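Local coordinates for protein PHB depolymerase (Penicillium funiculosum, PDB 2D81) that probably hydrolyses the ester bonds of polyhydroxybutyrate, as a fungal depolymerase with an alpha/beta-hydrolase fold that binds a trimer of (R)-3-hydroxybutyrate, at residues 59-71 with 101-115. Residues are numbered along the deposited sequence; the frame is centred on the assembly and turned at random.
Sequences CMYNGYPSITTPT and DTTVGPNVMNQLKAQ. With RB3 ((1R)-3-{[(1R)-3-methoxy-1-methyl-3-oxopropyl]oxy}-1-methyl-3-oxopropyl (3R)-3-hydroxybutanoate), chain C.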
loop_
_atom_site.group_PDB
_atom_site.type_symbol
_atom_site.label_atom_id
_atom_site.label_comp_id
_atom_site.label_asym_id
_atom_site.label_seq_id
_atom_site.Cartn_x
_atom_site.Cartn_y
_atom_site.Cartn_z
ATOM N N CYS A 59 4.970 -17.673 1.076
ATOM C CA CYS A 59 5.270 -16.254 0.903
ATOM C C CYS A 59 5.194 -15.549 2.257
ATOM O O CYS A 59 5.004 -14.334 2.329
ATOM C CB CYS A 59 4.276 -15.618 -0.087
ATOM S SG CYS A 59 4.375 -16.320 -1.771
ATOM N N MET A 60 5.356 -16.323 3.328
ATOM C CA MET A 60 5.295 -15.794 4.686
ATOM C C MET A 60 6.306 -16.477 5.601
ATOM O O MET A 60 7.082 -17.324 5.165
ATOM C CB MET A 60 3.889 -15.980 5.264
ATOM C CG MET A 60 2.804 -15.191 4.552
ATOM S SD MET A 60 1.164 -15.524 5.248
ATOM C CE MET A 60 1.324 -14.747 6.842
ATOM N N TYR A 61 6.290 -16.088 6.872
ATOM C CA TYR A 61 7.053 -16.771 7.910
ATOM C C TYR A 61 8.542 -16.834 7.586
ATOM O O TYR A 61 9.240 -17.788 7.936
ATOM C CB TYR A 61 6.462 -18.167 8.123
ATOM C CG TYR A 61 4.975 -18.103 8.401
ATOM C CD1 TYR A 61 4.062 -18.800 7.610
ATOM C CD2 TYR A 61 4.477 -17.287 9.415
ATOM C CE1 TYR A 61 2.687 -18.677 7.819
ATOM C CE2 TYR A 61 3.108 -17.159 9.632
ATOM C CZ TYR A 61 2.219 -17.853 8.830
ATOM O OH TYR A 61 0.866 -17.706 9.033
ATOM N N ASN A 62 9.011 -15.786 6.916
ATOM C CA ASN A 62 10.422 -15.577 6.618
ATOM C C ASN A 62 11.032 -16.719 5.824
ATOM O O ASN A 62 12.207 -17.042 5.980
ATOM C CB ASN A 62 11.215 -15.348 7.907
ATOM C CG ASN A 62 12.508 -14.591 7.661
ATOM O OD1 ASN A 62 12.572 -13.726 6.784
ATOM N ND2 ASN A 62 13.537 -14.898 8.445
ATOM N N GLY A 63 10.219 -17.321 4.963
ATOM C CA GLY A 63 10.732 -18.295 4.024
ATOM C C GLY A 63 11.315 -17.660 2.773
ATOM O O GLY A 63 11.447 -16.436 2.678
ATOM N N TYR A 64 11.672 -18.505 1.812
ATOM C CA TYR A 64 12.220 -18.047 0.540
ATOM C C TYR A 64 11.275 -18.393 -0.608
ATOM O O TYR A 64 11.491 -19.378 -1.316
ATOM C CB TYR A 64 13.577 -18.707 0.266
ATOM C CG TYR A 64 14.724 -18.228 1.130
ATOM C CD1 TYR A 64 14.843 -18.626 2.463
ATOM C CD2 TYR A 64 15.707 -17.391 0.604
ATOM C CE1 TYR A 64 15.915 -18.205 3.247
ATOM C CE2 TYR A 64 16.782 -16.962 1.378
ATOM C CZ TYR A 64 16.881 -17.373 2.695
ATOM O OH TYR A 64 17.946 -16.954 3.460
ATOM N N PRO A 65 10.219 -17.594 -0.814
ATOM C CA PRO A 65 9.306 -17.916 -1.914
ATOM C C PRO A 65 10.022 -17.863 -3.260
ATOM O O PRO A 65 10.945 -17.071 -3.448
ATOM C CB PRO A 65 8.222 -16.848 -1.790
ATOM C CG PRO A 65 8.969 -15.680 -1.215
ATOM C CD PRO A 65 9.824 -16.339 -0.152
ATOM N N SER A 66 9.600 -18.713 -4.191
ATOM C CA SER A 66 10.161 -18.679 -5.535
ATOM C C SER A 66 9.616 -17.468 -6.281
ATOM O O SER A 66 8.452 -17.103 -6.118
ATOM C CB SER A 66 9.797 -19.953 -6.301
ATOM O OG SER A 66 10.339 -19.925 -7.612
ATOM N N ILE A 67 10.455 -16.847 -7.102
ATOM C CA ILE A 67 9.989 -15.766 -7.957
ATOM C C ILE A 67 10.254 -16.066 -9.429
ATOM O O ILE A 67 10.152 -15.182 -10.278
ATOM C CB ILE A 67 10.665 -14.425 -7.597
ATOM C CG1 ILE A 67 12.182 -14.548 -7.737
ATOM C CG2 ILE A 67 10.270 -14.009 -6.188
ATOM C CD1 ILE A 67 12.914 -13.210 -7.682
ATOM N N THR A 68 10.583 -17.317 -9.734
ATOM C CA THR A 68 10.832 -17.695 -11.120
ATOM C C THR A 68 9.589 -17.453 -11.974
ATOM O O THR A 68 9.640 -16.717 -12.963
ATOM C CB THR A 68 11.237 -19.178 -11.236
ATOM O OG1 THR A 68 12.365 -19.431 -10.390
ATOM C CG2 THR A 68 11.616 -19.510 -12.671
ATOM N N THR A 69 8.471 -18.061 -11.588
ATOM C CA THR A 69 7.235 -17.898 -12.344
ATOM C C THR A 69 6.640 -16.499 -12.180
ATOM O O THR A 69 6.129 -15.925 -13.139
ATOM C CB THR A 69 6.199 -18.968 -11.952
ATOM O OG1 THR A 69 6.741 -20.269 -12.225
ATOM C CG2 THR A 69 4.918 -18.789 -12.755
ATOM N N PRO A 70 6.691 -15.932 -10.962
ATOM C CA PRO A 70 6.134 -14.584 -10.795
ATOM C C PRO A 70 6.833 -13.573 -11.711
ATOM O O PRO A 70 6.186 -12.727 -12.330
ATOM C CB PRO A 70 6.385 -14.294 -9.316
ATOM C CG PRO A 70 6.198 -15.646 -8.698
ATOM C CD PRO A 70 6.959 -16.552 -9.651
ATOM N N THR A 71 8.155 -13.675 -11.803
ATOM C CA THR A 71 8.928 -12.782 -12.656
ATOM C C THR A 71 8.643 -13.053 -14.133
ATOM O O THR A 71 8.513 -12.119 -14.929
ATOM C CB THR A 71 10.444 -12.926 -12.386
ATOM O OG1 THR A 71 10.707 -12.648 -11.002
ATOM C CG2 THR A 71 11.238 -11.945 -13.254
ATOM N N ASP A 101 11.113 -9.603 11.956
ATOM C CA ASP A 101 9.803 -9.973 11.431
ATOM C C ASP A 101 9.831 -11.441 10.988
ATOM O O ASP A 101 10.585 -11.816 10.086
ATOM C CB ASP A 101 9.462 -9.041 10.259
ATOM C CG ASP A 101 8.083 -9.287 9.674
ATOM O OD1 ASP A 101 7.590 -8.386 8.963
ATOM O OD2 ASP A 101 7.497 -10.367 9.900
ATOM N N THR A 102 9.026 -12.272 11.642
ATOM C CA THR A 102 8.917 -13.679 11.268
ATOM C C THR A 102 7.505 -14.010 10.800
ATOM O O THR A 102 7.118 -15.178 10.722
ATOM C CB THR A 102 9.291 -14.610 12.446
ATOM O OG1 THR A 102 8.485 -14.294 13.589
ATOM C CG2 THR A 102 10.762 -14.452 12.799
ATOM N N THR A 103 6.743 -12.969 10.482
ATOM C CA THR A 103 5.398 -13.129 9.950
ATOM C C THR A 103 5.433 -13.060 8.425
ATOM O O THR A 103 4.850 -13.903 7.744
ATOM C CB THR A 103 4.465 -12.032 10.480
ATOM O OG1 THR A 103 4.389 -12.124 11.909
ATOM C CG2 THR A 103 3.077 -12.181 9.883
ATOM N N VAL A 104 6.111 -12.046 7.895
ATOM C CA VAL A 104 6.475 -12.031 6.481
ATOM C C VAL A 104 7.989 -12.201 6.375
ATOM O O VAL A 104 8.465 -13.303 6.126
ATOM C CB VAL A 104 6.026 -10.719 5.795
ATOM C CG1 VAL A 104 6.430 -10.729 4.325
ATOM C CG2 VAL A 104 4.514 -10.574 5.908
ATOM N N GLY A 105 8.746 -11.128 6.588
ATOM C CA GLY A 105 10.151 -11.297 6.924
ATOM C C GLY A 105 11.173 -10.857 5.893
ATOM O O GLY A 105 10.851 -10.720 4.711
ATOM N N PRO A 106 12.431 -10.642 6.319
ATOM C CA PRO A 106 13.528 -10.213 5.446
ATOM C C PRO A 106 13.692 -11.104 4.219
ATOM O O PRO A 106 13.956 -10.614 3.126
ATOM C CB PRO A 106 14.749 -10.272 6.366
ATOM C CG PRO A 106 14.175 -9.983 7.707
ATOM C CD PRO A 106 12.903 -10.792 7.708
ATOM N N ASN A 107 13.536 -12.412 4.398
ATOM C CA ASN A 107 13.760 -13.344 3.298
ATOM C C ASN A 107 12.687 -13.194 2.218
ATOM O O ASN A 107 12.957 -13.380 1.034
ATOM C CB ASN A 107 13.792 -14.784 3.825
ATOM C CG ASN A 107 15.004 -15.063 4.705
ATOM O OD1 ASN A 107 14.964 -15.930 5.579
ATOM N ND2 ASN A 107 16.091 -14.338 4.468
ATOM N N VAL A 108 11.471 -12.850 2.630
ATOM C CA VAL A 108 10.386 -12.630 1.682
ATOM C C VAL A 108 10.529 -11.269 1.013
ATOM O O VAL A 108 10.435 -11.158 -0.209
ATOM C CB VAL A 108 9.010 -12.711 2.379
ATOM C CG1 VAL A 108 7.893 -12.417 1.383
ATOM C CG2 VAL A 108 8.825 -14.102 2.986
ATOM N N MET A 109 10.767 -10.232 1.806
ATOM C CA MET A 109 10.967 -8.908 1.230
ATOM C C MET A 109 12.171 -8.857 0.294
ATOM O O MET A 109 12.151 -8.142 -0.706
ATOM C CB MET A 109 11.108 -7.856 2.334
ATOM C CG MET A 109 9.778 -7.278 2.800
ATOM S SD MET A 109 8.892 -6.411 1.463
ATOM C CE MET A 109 9.925 -4.946 1.287
ATOM N N ASN A 110 13.212 -9.626 0.599
ATOM C CA ASN A 110 14.388 -9.648 -0.263
ATOM C C ASN A 110 14.063 -10.214 -1.642
ATOM O O ASN A 110 14.651 -9.796 -2.638
ATOM C CB ASN A 110 15.512 -10.473 0.366
ATOM C CG ASN A 110 16.778 -10.462 -0.474
ATOM O OD1 ASN A 110 17.453 -9.433 -0.594
ATOM N ND2 ASN A 110 17.100 -11.602 -1.072
ATOM N N GLN A 111 13.137 -11.170 -1.700
ATOM C CA GLN A 111 12.728 -11.737 -2.983
ATOM C C GLN A 111 11.956 -10.722 -3.821
ATOM O O GLN A 111 12.058 -10.715 -5.048
ATOM C CB GLN A 111 11.866 -12.989 -2.781
ATOM C CG GLN A 111 12.614 -14.215 -2.265
ATOM C CD GLN A 111 13.697 -14.689 -3.214
ATOM O OE1 GLN A 111 14.789 -14.123 -3.262
ATOM N NE2 GLN A 111 13.395 -15.732 -3.985
ATOM N N LEU A 112 11.174 -9.870 -3.165
ATOM C CA LEU A 112 10.533 -8.762 -3.865
ATOM C C LEU A 112 11.590 -7.839 -4.460
ATOM O O LEU A 112 11.466 -7.396 -5.603
ATOM C CB LEU A 112 9.633 -7.966 -2.917
ATOM C CG LEU A 112 9.043 -6.666 -3.483
ATOM C CD1 LEU A 112 8.134 -6.960 -4.669
ATOM C CD2 LEU A 112 8.254 -5.964 -2.383
ATOM N N LYS A 113 12.629 -7.547 -3.683
ATOM C CA LYS A 113 13.717 -6.706 -4.168
ATOM C C LYS A 113 14.349 -7.341 -5.403
ATOM O O LYS A 113 14.572 -6.675 -6.411
ATOM C CB LYS A 113 14.778 -6.529 -3.084
ATOM C CG LYS A 113 15.954 -5.657 -3.510
ATOM C CD LYS A 113 16.952 -5.507 -2.374
ATOM C CE LYS A 113 18.091 -4.582 -2.760
ATOM N NZ LYS A 113 19.109 -4.502 -1.679
ATOM N N ALA A 114 14.632 -8.636 -5.317
ATOM C CA ALA A 114 15.283 -9.351 -6.408
ATOM C C ALA A 114 14.389 -9.352 -7.640
ATOM O O ALA A 114 14.855 -9.161 -8.768
ATOM C CB ALA A 114 15.587 -10.778 -5.985
ATOM N N GLN A 115 13.099 -9.572 -7.415
ATOM C CA GLN A 115 12.135 -9.623 -8.508
ATOM C C GLN A 115 12.067 -8.289 -9.247
ATOM O O GLN A 115 12.172 -8.246 -10.472
ATOM C CB GLN A 115 10.752 -9.982 -7.969
ATOM C CG GLN A 115 9.654 -9.955 -9.018
ATOM C CD GLN A 115 8.285 -10.172 -8.415
ATOM O OE1 GLN A 115 7.898 -9.484 -7.472
ATOM N NE2 GLN A 115 7.538 -11.127 -8.962
HETATM O O1M RB3 C . 0.033 -11.904 9.260
HETATM C C1A RB3 C . -0.404 -11.076 8.430
HETATM O O1A RB3 C . -1.496 -10.473 8.503
HETATM C C2A RB3 C . 0.482 -10.777 7.218
HETATM C C3A RB3 C . -0.258 -11.051 5.907
HETATM C C4A RB3 C . 0.689 -10.755 4.742
HETATM O O3A RB3 C . -0.650 -12.433 5.866
HETATM C C1B RB3 C . -1.870 -12.612 5.290
HETATM O O1B RB3 C . -2.325 -11.778 4.509
HETATM C C2B RB3 C . -2.660 -13.875 5.643
HETATM C C3B RB3 C . -3.812 -14.161 4.674
HETATM C C4B RB3 C . -3.297 -14.441 3.261
HETATM O O3B RB3 C . -4.529 -15.318 5.133
HETATM C C1C RB3 C . -5.479 -15.009 6.057
HETATM O O1C RB3 C . -5.288 -14.101 6.865
HETATM C C2C RB3 C . -6.779 -15.816 6.086
HETATM C C3C RB3 C . -6.961 -16.516 7.434
HETATM C C4C RB3 C . -8.248 -17.344 7.441
HETATM O O3C RB3 C . -5.830 -17.352 7.696
#
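Tyr61 and Asn62 dock by their backbone on the loop that leads into helix 106-116: Tyr61 N meets Thr103 O at 2.8 Å in a straight bond (174° at the hydrogen). Asn62 N reaches Val104 O at 2.7 Å in a more bent one (135°). From there the loop 62-67 runs along the flank of the helix. Asn62 brings its amide to the helix start because chi1 (-157°) turns its CG away from the backbone N, and there OD1 accepts from Asn107 N at 2.9 Å. The CB of the same Asn107 sits over the centre of the Tyr64 ring, 4.1 Å from the centroid, a CH-pi contact. Next along the helix, Val108 CG2 packs on Pro65 CD. One turn on from Asn107, Gln111, bent at chi2, gives NE2 to Pro65 O (2.8 Å); the acceptor lies in its amide plane. Ile67 CD1 then rests against Ala114 CB (4.0 Å) and the CB of Gln115, whose NE2 is bound by Tyr48 O. At the start of the loop before the helix, Asp101 OD2 accepts from Thr103 N (an Asx turn) and also from Val104 N, an Asx motif, and its OD1 bonds His135. Met60 CE and Thr103 CG2 approach the bound trimer (3.2 Å to O3A and 3.1 Å to O1M of RB3, respectively). The Asp101-His135 pair beside this ligand is consistent with the acid-histidine arm of an alpha/beta-hydrolase catalytic triad.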